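Local coordinates for putative carboxylesterase (PDB 3BJR), which probably hydrolyses carboxylic esters as a serine hydrolase of the alpha/beta-hydrolase type, at residues 23-35 with 102-114. Numbering follows the deposited sequence. Where two conformers were deposited one is given.
Sequences IKQKLTATCAQLT and VLDLGRAVNLLRQ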
# COMPACT_ATOMS: atom_id res chain seq x y z
N ILE A 23 -34.10 0.46 -4.05
CA ILE A 23 -34.79 -0.77 -4.40
C ILE A 23 -34.34 -1.86 -3.42
O ILE A 23 -33.22 -1.84 -2.90
CB ILE A 23 -34.55 -1.17 -5.87
CG1 ILE A 23 -33.13 -1.66 -6.08
CG2 ILE A 23 -34.85 0.00 -6.83
CD1 ILE A 23 -32.89 -1.96 -7.49
N LYS A 24 -35.24 -2.77 -3.15
CA LYS A 24 -34.99 -3.87 -2.25
C LYS A 24 -35.43 -5.13 -2.94
O LYS A 24 -36.50 -5.20 -3.50
CB LYS A 24 -35.69 -3.63 -0.89
CG LYS A 24 -34.91 -2.59 -0.05
CD LYS A 24 -35.11 -2.72 1.44
CE LYS A 24 -34.29 -1.69 2.23
NZ LYS A 24 -32.85 -1.98 2.28
N GLN A 25 -34.59 -6.14 -2.89
CA GLN A 25 -34.82 -7.37 -3.61
C GLN A 25 -34.26 -8.55 -2.81
O GLN A 25 -33.06 -8.58 -2.53
CB GLN A 25 -34.01 -7.24 -4.90
CG GLN A 25 -34.11 -8.40 -5.82
CD GLN A 25 -35.33 -8.29 -6.63
OE1 GLN A 25 -35.37 -7.48 -7.57
NE2 GLN A 25 -36.36 -9.08 -6.29
N LYS A 26 -35.10 -9.51 -2.45
CA LYS A 26 -34.64 -10.73 -1.80
C LYS A 26 -34.07 -11.60 -2.91
O LYS A 26 -34.58 -11.66 -3.99
CB LYS A 26 -35.78 -11.47 -1.07
CG LYS A 26 -35.32 -12.75 -0.31
CD LYS A 26 -36.55 -13.70 -0.05
CE LYS A 26 -36.14 -15.18 0.26
NZ LYS A 26 -35.35 -15.85 -0.87
N LEU A 27 -32.96 -12.26 -2.66
CA LEU A 27 -32.32 -13.07 -3.67
C LEU A 27 -32.95 -14.45 -3.60
O LEU A 27 -33.49 -14.84 -2.59
CB LEU A 27 -30.79 -13.07 -3.48
CG LEU A 27 -30.13 -11.70 -3.65
CD1 LEU A 27 -28.72 -11.69 -3.10
CD2 LEU A 27 -30.16 -11.28 -5.14
N THR A 28 -32.91 -15.16 -4.71
CA THR A 28 -33.53 -16.46 -4.81
C THR A 28 -32.71 -17.52 -4.13
O THR A 28 -31.49 -17.50 -4.21
CB THR A 28 -33.73 -16.84 -6.29
OG1 THR A 28 -34.73 -15.98 -6.85
CG2 THR A 28 -34.18 -18.31 -6.47
N ALA A 29 -33.41 -18.46 -3.47
CA ALA A 29 -32.83 -19.61 -2.77
C ALA A 29 -31.86 -19.22 -1.66
O ALA A 29 -30.89 -19.92 -1.40
CB ALA A 29 -32.15 -20.57 -3.78
N THR A 30 -32.14 -18.09 -1.01
CA THR A 30 -31.32 -17.59 0.06
C THR A 30 -32.11 -16.58 0.88
O THR A 30 -33.14 -16.04 0.43
CB THR A 30 -30.02 -16.93 -0.50
OG1 THR A 30 -29.23 -16.47 0.59
CG2 THR A 30 -30.34 -15.77 -1.49
N CYS A 31 -31.67 -16.35 2.11
CA CYS A 31 -32.30 -15.34 2.94
C CYS A 31 -31.62 -14.00 2.63
O CYS A 31 -32.11 -12.94 3.03
CB CYS A 31 -32.16 -15.67 4.42
SG CYS A 31 -30.46 -15.70 4.93
N ALA A 32 -30.51 -14.04 1.90
CA ALA A 32 -29.80 -12.82 1.54
C ALA A 32 -30.72 -11.85 0.80
O ALA A 32 -31.62 -12.25 0.06
CB ALA A 32 -28.56 -13.13 0.74
N GLN A 33 -30.46 -10.57 1.03
CA GLN A 33 -31.20 -9.52 0.40
C GLN A 33 -30.24 -8.51 -0.15
O GLN A 33 -29.05 -8.46 0.21
CB GLN A 33 -32.18 -8.89 1.38
CG GLN A 33 -33.17 -9.90 1.87
CD GLN A 33 -34.35 -9.27 2.50
OE1 GLN A 33 -34.23 -8.28 3.21
NE2 GLN A 33 -35.52 -9.86 2.26
N LEU A 34 -30.75 -7.79 -1.14
CA LEU A 34 -30.00 -6.73 -1.77
C LEU A 34 -30.77 -5.41 -1.72
O LEU A 34 -31.99 -5.38 -1.88
CB LEU A 34 -29.76 -7.15 -3.21
CG LEU A 34 -28.74 -6.51 -4.13
CD1 LEU A 34 -27.33 -6.69 -3.59
CD2 LEU A 34 -28.94 -7.16 -5.51
N THR A 35 -30.05 -4.34 -1.40
CA THR A 35 -30.61 -2.99 -1.40
C THR A 35 -29.83 -2.22 -2.44
O THR A 35 -28.60 -2.34 -2.51
CB THR A 35 -30.46 -2.34 -0.06
OG1 THR A 35 -31.20 -3.12 0.87
CG2 THR A 35 -30.93 -0.85 -0.09
N VAL A 102 -20.53 -16.14 0.04
CA VAL A 102 -19.81 -16.01 -1.22
C VAL A 102 -20.78 -16.32 -2.37
O VAL A 102 -20.76 -15.67 -3.42
CB VAL A 102 -18.61 -16.99 -1.27
CG1 VAL A 102 -17.94 -16.88 -2.60
CG2 VAL A 102 -17.61 -16.74 -0.12
N LEU A 103 -21.61 -17.35 -2.17
CA LEU A 103 -22.64 -17.73 -3.11
C LEU A 103 -23.66 -16.59 -3.21
O LEU A 103 -24.02 -16.21 -4.31
CB LEU A 103 -23.31 -19.01 -2.66
CG LEU A 103 -22.45 -20.27 -2.65
CD1 LEU A 103 -23.30 -21.44 -2.20
CD2 LEU A 103 -21.81 -20.54 -4.02
N ASP A 104 -24.09 -16.04 -2.07
CA ASP A 104 -25.02 -14.90 -2.04
C ASP A 104 -24.50 -13.73 -2.90
O ASP A 104 -25.27 -13.05 -3.56
CB ASP A 104 -25.22 -14.39 -0.59
CG ASP A 104 -26.06 -15.32 0.28
OD1 ASP A 104 -26.86 -16.10 -0.26
OD2 ASP A 104 -25.95 -15.19 1.53
N LEU A 105 -23.20 -13.45 -2.82
CA LEU A 105 -22.57 -12.38 -3.62
C LEU A 105 -22.71 -12.72 -5.12
O LEU A 105 -23.00 -11.85 -5.94
CB LEU A 105 -21.12 -12.18 -3.23
CG LEU A 105 -20.28 -11.19 -4.06
CD1 LEU A 105 -21.04 -9.85 -4.21
CD2 LEU A 105 -18.86 -11.01 -3.48
N GLY A 106 -22.52 -13.99 -5.47
CA GLY A 106 -22.72 -14.45 -6.85
C GLY A 106 -24.16 -14.22 -7.33
O GLY A 106 -24.40 -13.76 -8.46
N ARG A 107 -25.11 -14.53 -6.46
CA ARG A 107 -26.52 -14.34 -6.79
C ARG A 107 -26.78 -12.86 -7.08
O ARG A 107 -27.54 -12.51 -7.98
CB ARG A 107 -27.39 -14.83 -5.64
CG ARG A 107 -27.25 -16.32 -5.34
CD ARG A 107 -28.17 -16.74 -4.20
NE ARG A 107 -28.13 -18.19 -3.96
CZ ARG A 107 -27.51 -18.81 -2.96
NH1 ARG A 107 -26.87 -18.15 -2.00
NH2 ARG A 107 -27.59 -20.14 -2.88
N ALA A 108 -26.14 -12.00 -6.30
CA ALA A 108 -26.26 -10.55 -6.44
C ALA A 108 -25.66 -10.03 -7.75
O ALA A 108 -26.27 -9.23 -8.43
CB ALA A 108 -25.62 -9.85 -5.19
N VAL A 109 -24.45 -10.50 -8.09
CA VAL A 109 -23.77 -10.11 -9.34
C VAL A 109 -24.60 -10.57 -10.55
O VAL A 109 -24.84 -9.82 -11.48
CB VAL A 109 -22.30 -10.66 -9.41
CG1 VAL A 109 -21.65 -10.37 -10.80
CG2 VAL A 109 -21.48 -10.11 -8.26
N ASN A 110 -25.07 -11.80 -10.51
CA ASN A 110 -25.89 -12.32 -11.56
C ASN A 110 -27.19 -11.50 -11.77
O ASN A 110 -27.59 -11.26 -12.88
CB ASN A 110 -26.26 -13.77 -11.21
CG ASN A 110 -27.00 -14.45 -12.32
OD1 ASN A 110 -26.67 -14.32 -13.48
ND2 ASN A 110 -27.96 -15.27 -11.95
N LEU A 111 -27.85 -11.09 -10.69
CA LEU A 111 -29.07 -10.30 -10.76
C LEU A 111 -28.76 -8.97 -11.37
O LEU A 111 -29.52 -8.48 -12.18
CB LEU A 111 -29.63 -10.08 -9.37
CG LEU A 111 -31.00 -9.40 -9.21
CD1 LEU A 111 -32.09 -10.35 -9.62
CD2 LEU A 111 -31.19 -8.96 -7.78
N LEU A 112 -27.66 -8.33 -10.96
CA LEU A 112 -27.29 -7.05 -11.57
C LEU A 112 -27.12 -7.17 -13.08
O LEU A 112 -27.63 -6.34 -13.79
CB LEU A 112 -26.04 -6.42 -10.92
CG LEU A 112 -26.29 -5.49 -9.74
CD1 LEU A 112 -26.93 -6.17 -8.49
CD2 LEU A 112 -25.00 -4.70 -9.44
N ARG A 113 -26.40 -8.18 -13.56
CA ARG A 113 -26.22 -8.38 -15.02
C ARG A 113 -27.46 -8.69 -15.80
O ARG A 113 -27.58 -8.31 -16.98
CB ARG A 113 -25.31 -9.53 -15.32
CG ARG A 113 -24.00 -9.16 -15.20
CD ARG A 113 -23.07 -9.81 -16.17
NE ARG A 113 -21.81 -9.06 -15.97
CZ ARG A 113 -20.94 -9.25 -14.98
NH1 ARG A 113 -21.05 -10.27 -14.13
NH2 ARG A 113 -19.89 -8.46 -14.91
N GLN A 114 -28.33 -9.48 -15.17
CA GLN A 114 -29.60 -9.79 -15.72
C GLN A 114 -30.47 -8.56 -15.88
O GLN A 114 -31.29 -8.52 -16.79
CB GLN A 114 -30.36 -10.75 -14.78
CG GLN A 114 -29.74 -12.16 -14.74
CD GLN A 114 -30.55 -13.14 -13.94
OE1 GLN A 114 -31.22 -12.77 -12.97
NE2 GLN A 114 -30.52 -14.41 -14.37
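Thr-30 OG1 donates a short hydrogen bond (2.5 Å) to Asp-104 OD1, meeting the carboxylate oxygen on its syn side but 32° out of plane. Thr-30 OG1, opposite the backbone N (chi1 -179°), also accepts from Ala-32 N (3.0 Å), an ST turn within the loop. In one of two Arg-107 conformers, Asp-104 OD1 is shared with Arg-107 NH1 in a salt bridge with a weak hydrogen bond, bent to 120°, while OD2 takes the hydroxyl of Thr-89. Ala-32 CB presses on the carboxyl carbon of Asp-104. In that same conformer Arg-107, extended from CG to NE, runs along the type II turn 27-30: its CD packs on Thr-30 CG2 (3.6 Å), and Ala-29 O lies over one guanidinium face, offset toward its rim. A valine in place of Thr-30 would probably leave Ala-32 N and Asp-104 OD1 each short of a partner and the loop less firmly tied. Farther along, Leu-27 CD2 and Leu-34 CD2 each come within 3.7 Å of Leu-111 CD2, and Leu-34 CD1 touches Ala-108 CB. The hairpin of strands 21-26 and 33-38, at one margin of the sheet, thus rests on helix 100-114, which also packs against strands 82-87 and 50-56 and helix 133-153.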